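Local coordinates for protein putative sortase (Streptococcus pneumoniae, PDB 2W1K) that probably works as a class C sortase, a cysteine transpeptidase that joins pilin subunits covalently during assembly of the pneumococcal pilus, at residues A[122-125]-A[126-129]; A[15-18]-A[19-22]. One frame throughout, in Å; residues are numbered along the deposited sequence.

Interaction 1 (A[122-125]-A[126-129])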
loop_
_atom_site.group_PDB
_atom_site.type_symbol
_atom_site.label_atom_id
_atom_site.label_comp_id
_atom_site.label_asym_id
_atom_site.label_seq_id
_atom_site.Cartn_x
_atom_site.Cartn_y
_atom_site.Cartn_z
ATOM N N PHE A 122 11.250 -1.050 2.046
ATOM C CA PHE A 122 11.319 -1.765 0.750
ATOM C C PHE A 122 12.777 -2.120 0.235
ATOM O O PHE A 122 13.032 -2.265 -0.990
ATOM C CB PHE A 122 10.483 -0.958 -0.270
ATOM C CG PHE A 122 8.945 -1.121 -0.099
ATOM C CD1 PHE A 122 8.415 -2.150 0.704
ATOM C CD2 PHE A 122 8.052 -0.290 -0.802
ATOM C CE1 PHE A 122 7.019 -2.345 0.803
ATOM C CE2 PHE A 122 6.697 -0.442 -0.734
ATOM C CZ PHE A 122 6.153 -1.480 0.031
ATOM N N ARG A 123 13.777 -2.143 1.152
ATOM C CA ARG A 123 15.196 -2.377 0.706
ATOM C C ARG A 123 15.251 -3.492 -0.355
ATOM O O ARG A 123 15.954 -3.381 -1.438
ATOM C CB ARG A 123 16.070 -2.771 1.900
ATOM C CG ARG A 123 17.587 -2.641 1.585
ATOM C CD ARG A 123 18.358 -2.532 2.876
ATOM N NE ARG A 123 17.967 -1.311 3.621
ATOM C CZ ARG A 123 18.403 -1.029 4.849
ATOM N NH1 ARG A 123 19.245 -1.873 5.474
ATOM N NH2 ARG A 123 18.021 0.110 5.444
ATOM N N HIS A 124 14.483 -4.550 -0.084
ATOM C CA HIS A 124 14.561 -5.833 -0.827
ATOM C C HIS A 124 13.458 -6.211 -1.837
ATOM O O HIS A 124 13.335 -7.375 -2.239
ATOM C CB HIS A 124 14.648 -6.992 0.168
ATOM C CG HIS A 124 15.784 -6.843 1.155
ATOM N ND1 HIS A 124 17.125 -6.822 0.764
ATOM C CD2 HIS A 124 15.779 -6.739 2.513
ATOM C CE1 HIS A 124 17.881 -6.695 1.841
ATOM N NE2 HIS A 124 17.093 -6.615 2.905
ATOM N N LEU A 125 12.687 -5.267 -2.297
ATOM C CA LEU A 125 11.666 -5.589 -3.290
ATOM C C LEU A 125 12.229 -6.264 -4.517
ATOM O O LEU A 125 11.498 -6.916 -5.278
ATOM C CB LEU A 125 11.030 -4.289 -3.740
ATOM C CG LEU A 125 9.956 -3.765 -2.789
ATOM C CD1 LEU A 125 9.095 -2.658 -3.387
ATOM C CD2 LEU A 125 9.136 -4.833 -2.304
ATOM N N ASP A 126 13.525 -6.059 -4.777
ATOM C CA ASP A 126 14.123 -6.583 -6.060
ATOM C C ASP A 126 14.246 -8.125 -6.013
ATOM O O ASP A 126 14.418 -8.766 -7.031
ATOM C CB ASP A 126 15.495 -5.971 -6.334
ATOM C CG ASP A 126 16.461 -6.203 -5.188
ATOM O OD1 ASP A 126 16.283 -5.680 -4.082
ATOM O OD2 ASP A 126 17.408 -6.955 -5.353
ATOM N N GLN A 127 14.132 -8.704 -4.821
ATOM C CA GLN A 127 14.112 -10.150 -4.645
ATOM C C GLN A 127 12.810 -10.939 -4.972
ATOM O O GLN A 127 12.856 -12.165 -5.047
ATOM C CB GLN A 127 14.437 -10.399 -3.213
ATOM C CG GLN A 127 15.882 -10.154 -2.939
ATOM C CD GLN A 127 16.229 -10.272 -1.478
ATOM O OE1 GLN A 127 17.215 -9.703 -1.035
ATOM N NE2 GLN A 127 15.411 -11.023 -0.710
ATOM N N LEU A 128 11.677 -10.235 -5.089
ATOM C CA LEU A 128 10.388 -10.804 -5.287
ATOM C C LEU A 128 10.359 -11.526 -6.613
ATOM O O LEU A 128 10.903 -10.986 -7.611
ATOM C CB LEU A 128 9.324 -9.699 -5.283
ATOM C CG LEU A 128 9.002 -9.161 -3.889
ATOM C CD1 LEU A 128 8.236 -7.803 -3.994
ATOM C CD2 LEU A 128 8.247 -10.262 -3.135
ATOM N N LYS A 129 9.730 -12.721 -6.617
ATOM C CA LYS A 129 9.635 -13.583 -7.813
ATOM C C LYS A 129 8.157 -13.654 -8.091
ATOM O O LYS A 129 7.380 -13.484 -7.151
ATOM C CB LYS A 129 10.085 -14.998 -7.491
ATOM C CG LYS A 129 11.545 -15.167 -7.009
ATOM C CD LYS A 129 12.604 -15.230 -8.175
ATOM C CE LYS A 129 14.092 -14.983 -7.646
ATOM N NZ LYS A 129 15.243 -15.626 -8.432
HETATM O O HOH W 1 17.874 -6.852 -2.356
#
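Gln127 N donates to His124 O at 3.0 Å, with an N-H...O angle of 159°, the first of two backbone hydrogen bonds that each span three residues. The next bond, from Leu128 N to Leu125 O, is weak at 3.3 Å although nearly straight. Both follow a type I beta turn from Phe122 to Leu125, so the chain coils through successive i to i+3 links before it straightens at Leu128.

The apolar contact lies on the buried side. Leu125 and Leu128 run alongside each other, and Leu125 CD2 meets Leu128 CD1 at 3.5 Å. Leu128 CG is anti to its carbonyl carbon (chi1 -76°), which swings the branch back so that CD1 also rests on Leu125 O. In the sortase beta-barrel this short 3-10 segment belongs to the connection between strands 106-111 and 133-137, and the two leucines face the sheet: both touch Val187 of strand 183-196, and Leu125 also packs on Leu172 and Thr174.

The polar side chains gather on the more exposed side. His124 and Gln127 point the same way, ring and amide planes 36° apart, with Gln127 OE1 approaching the ring obliquely, 3.4 Å from His124 ND1. A water in the plane of the imidazole, at its edge, lies 3.2 Å from His124 ND1 and donates to Asp126 OD1 at 2.6 Å, bridging two side chains whose ionisable atoms, His124 ND1 and Asp126 OD1, are 5.0 Å apart. Asp126 OD1 also forms a salt bridge with Arg114, whose NE binds Arg123 O; one guanidinium thus grips both the aspartate and the turn backbone.

Interaction 2 (A[15-18]-A[19-22])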
loop_
_atom_site.group_PDB
_atom_site.type_symbol
_atom_site.label_atom_id
_atom_site.label_comp_id
_atom_site.label_asym_id
_atom_site.label_seq_id
_atom_site.Cartn_x
_atom_site.Cartn_y
_atom_site.Cartn_z
ATOM N N SER A 15 -9.062 -2.099 17.378
ATOM C CA SER A 15 -9.797 -0.887 17.538
ATOM C C SER A 15 -10.887 -0.732 16.450
ATOM O O SER A 15 -11.912 -0.060 16.666
ATOM C CB SER A 15 -8.839 0.282 17.519
ATOM O OG SER A 15 -8.476 0.474 16.177
ATOM N N MET A 16 -10.701 -1.373 15.292
ATOM C CA MET A 16 -11.620 -1.203 14.173
ATOM C C MET A 16 -12.951 -1.920 14.375
ATOM O O MET A 16 -13.106 -3.061 13.974
ATOM C CB MET A 16 -10.985 -1.703 12.899
ATOM C CG MET A 16 -11.929 -1.656 11.759
ATOM S SD MET A 16 -11.236 -0.769 10.406
ATOM C CE MET A 16 -10.589 0.834 10.892
ATOM N N THR A 17 -13.918 -1.277 14.982
ATOM C CA THR A 17 -15.260 -1.810 14.954
ATOM C C THR A 17 -15.847 -1.929 13.514
ATOM O O THR A 17 -15.336 -1.307 12.563
ATOM C CB THR A 17 -16.112 -0.854 15.768
ATOM O OG1 THR A 17 -16.367 0.320 14.992
ATOM C CG2 THR A 17 -15.287 -0.419 16.985
ATOM N N THR A 18 -16.945 -2.674 13.385
ATOM C CA THR A 18 -17.746 -2.701 12.193
ATOM C C THR A 18 -18.164 -1.308 11.671
ATOM O O THR A 18 -18.069 -1.025 10.492
ATOM C CB THR A 18 -18.974 -3.650 12.390
ATOM O OG1 THR A 18 -18.518 -5.005 12.231
ATOM C CG2 THR A 18 -19.945 -3.462 11.302
ATOM N N GLU A 19 -18.548 -0.413 12.576
ATOM C CA GLU A 19 -18.943 0.952 12.214
ATOM C C GLU A 19 -17.772 1.741 11.685
ATOM O O GLU A 19 -17.905 2.343 10.620
ATOM C CB GLU A 19 -19.566 1.615 13.432
ATOM C CG GLU A 19 -20.206 2.971 13.218
ATOM C CD GLU A 19 -20.679 3.572 14.535
ATOM O OE1 GLU A 19 -19.840 4.095 15.310
ATOM O OE2 GLU A 19 -21.900 3.503 14.827
ATOM N N MET A 20 -16.617 1.721 12.356
ATOM C CA MET A 20 -15.422 2.312 11.780
ATOM C C MET A 20 -15.010 1.733 10.380
ATOM O O MET A 20 -14.642 2.451 9.477
ATOM C CB MET A 20 -14.272 2.240 12.765
ATOM C CG MET A 20 -14.459 3.219 13.891
ATOM S SD MET A 20 -13.387 2.678 15.296
ATOM C CE MET A 20 -14.072 3.533 16.767
ATOM N N TYR A 21 -15.151 0.445 10.198
ATOM C CA TYR A 21 -14.708 -0.195 9.037
ATOM C C TYR A 21 -15.631 0.268 7.891
ATOM O O TYR A 21 -15.176 0.557 6.749
ATOM C CB TYR A 21 -14.834 -1.734 9.246
ATOM C CG TYR A 21 -14.891 -2.551 7.924
ATOM C CD1 TYR A 21 -13.730 -2.860 7.204
ATOM C CD2 TYR A 21 -16.119 -2.949 7.371
ATOM C CE1 TYR A 21 -13.808 -3.568 5.982
ATOM C CE2 TYR A 21 -16.196 -3.614 6.157
ATOM C CZ TYR A 21 -15.051 -3.967 5.484
ATOM O OH TYR A 21 -15.162 -4.716 4.294
ATOM N N GLN A 22 -16.917 0.307 8.157
ATOM C CA GLN A 22 -17.869 0.686 7.075
ATOM C C GLN A 22 -17.708 2.197 6.688
ATOM O O GLN A 22 -17.871 2.610 5.511
ATOM C CB GLN A 22 -19.337 0.405 7.491
ATOM C CG GLN A 22 -20.338 0.445 6.319
ATOM C CD GLN A 22 -19.995 -0.514 5.166
ATOM O OE1 GLN A 22 -19.792 -0.061 4.035
ATOM N NE2 GLN A 22 -19.883 -1.822 5.450
#
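Thr17 caps the amino end of helix 18-34: its OG1 accepts from Met20 N at 3.0 Å, and an N-H...O angle of 174° makes this a nearly straight N-cap bond. With chi1 at 76°, OG1 sits between the backbone N and the carbonyl carbon of Thr17, which turns the hydroxyl oxygen over the first helical turn to meet an amide that no earlier helical carbonyl serves. Just before the cap, Met16 is the centre of an inverse gamma turn, closed by a weak bond from Thr17 N to Ser15 O. A tight turn thus links helix 5-15 to helix 18-34 in the N-terminal part of the chain.

The close-fitting part continues along the backbone. Tyr21 N reaches Thr17 O at 2.9 Å, and Gln22 N reaches Thr18 O at the same length; these are the first i to i+4 bonds of the helix. Met16 supplies the apolar half. Its CG is anti to the backbone N (chi1 175°) and the chain bends beyond it, laying CG against Tyr21 CB at 3.8 Å while SD meets Tyr21 CA. On this side Met16 and Tyr21 both touch Gln140, and Tyr21 OH is hydrogen-bonded to Glu141, so the turn leans on the end of strand 141-153 and the loop before it. A bound MES buffer molecule lies next to Tyr21.

Looseness on the solvent side is limited to two chain ends. The carboxylate of exposed Glu19 leads away from 15-18, and Met20, running extended across Thr17, brings its CE no nearer than 4.1 Å to Thr17 CG2. The rest of Met20 is close: CB and CG each lie 3.6 Å from Thr17 OG1, and SD lies 3.4 Å from Ser15 O.

The two contacts lie on opposite sides of the chain's centre, about 33 Å apart between centres and about 20 Å at their nearest atoms, and do not touch. Interaction 1 is partly buried: its leucines pack on strand 183-196 of the barrel, Leu125 also on 168-176, while its polar side includes a bridging water and a salt bridge to Arg114. Interaction 2 is a surface contact with no buried residue, and its order comes from helix capping and i to i+4 bonds. Both are local turns, but in 122-129 i to i+3 bonds give a type I turn and a short 3-10 segment at 125-127, whereas 15-22 opens a regular helix that meets the sheet region through a tyrosine-glutamate bond.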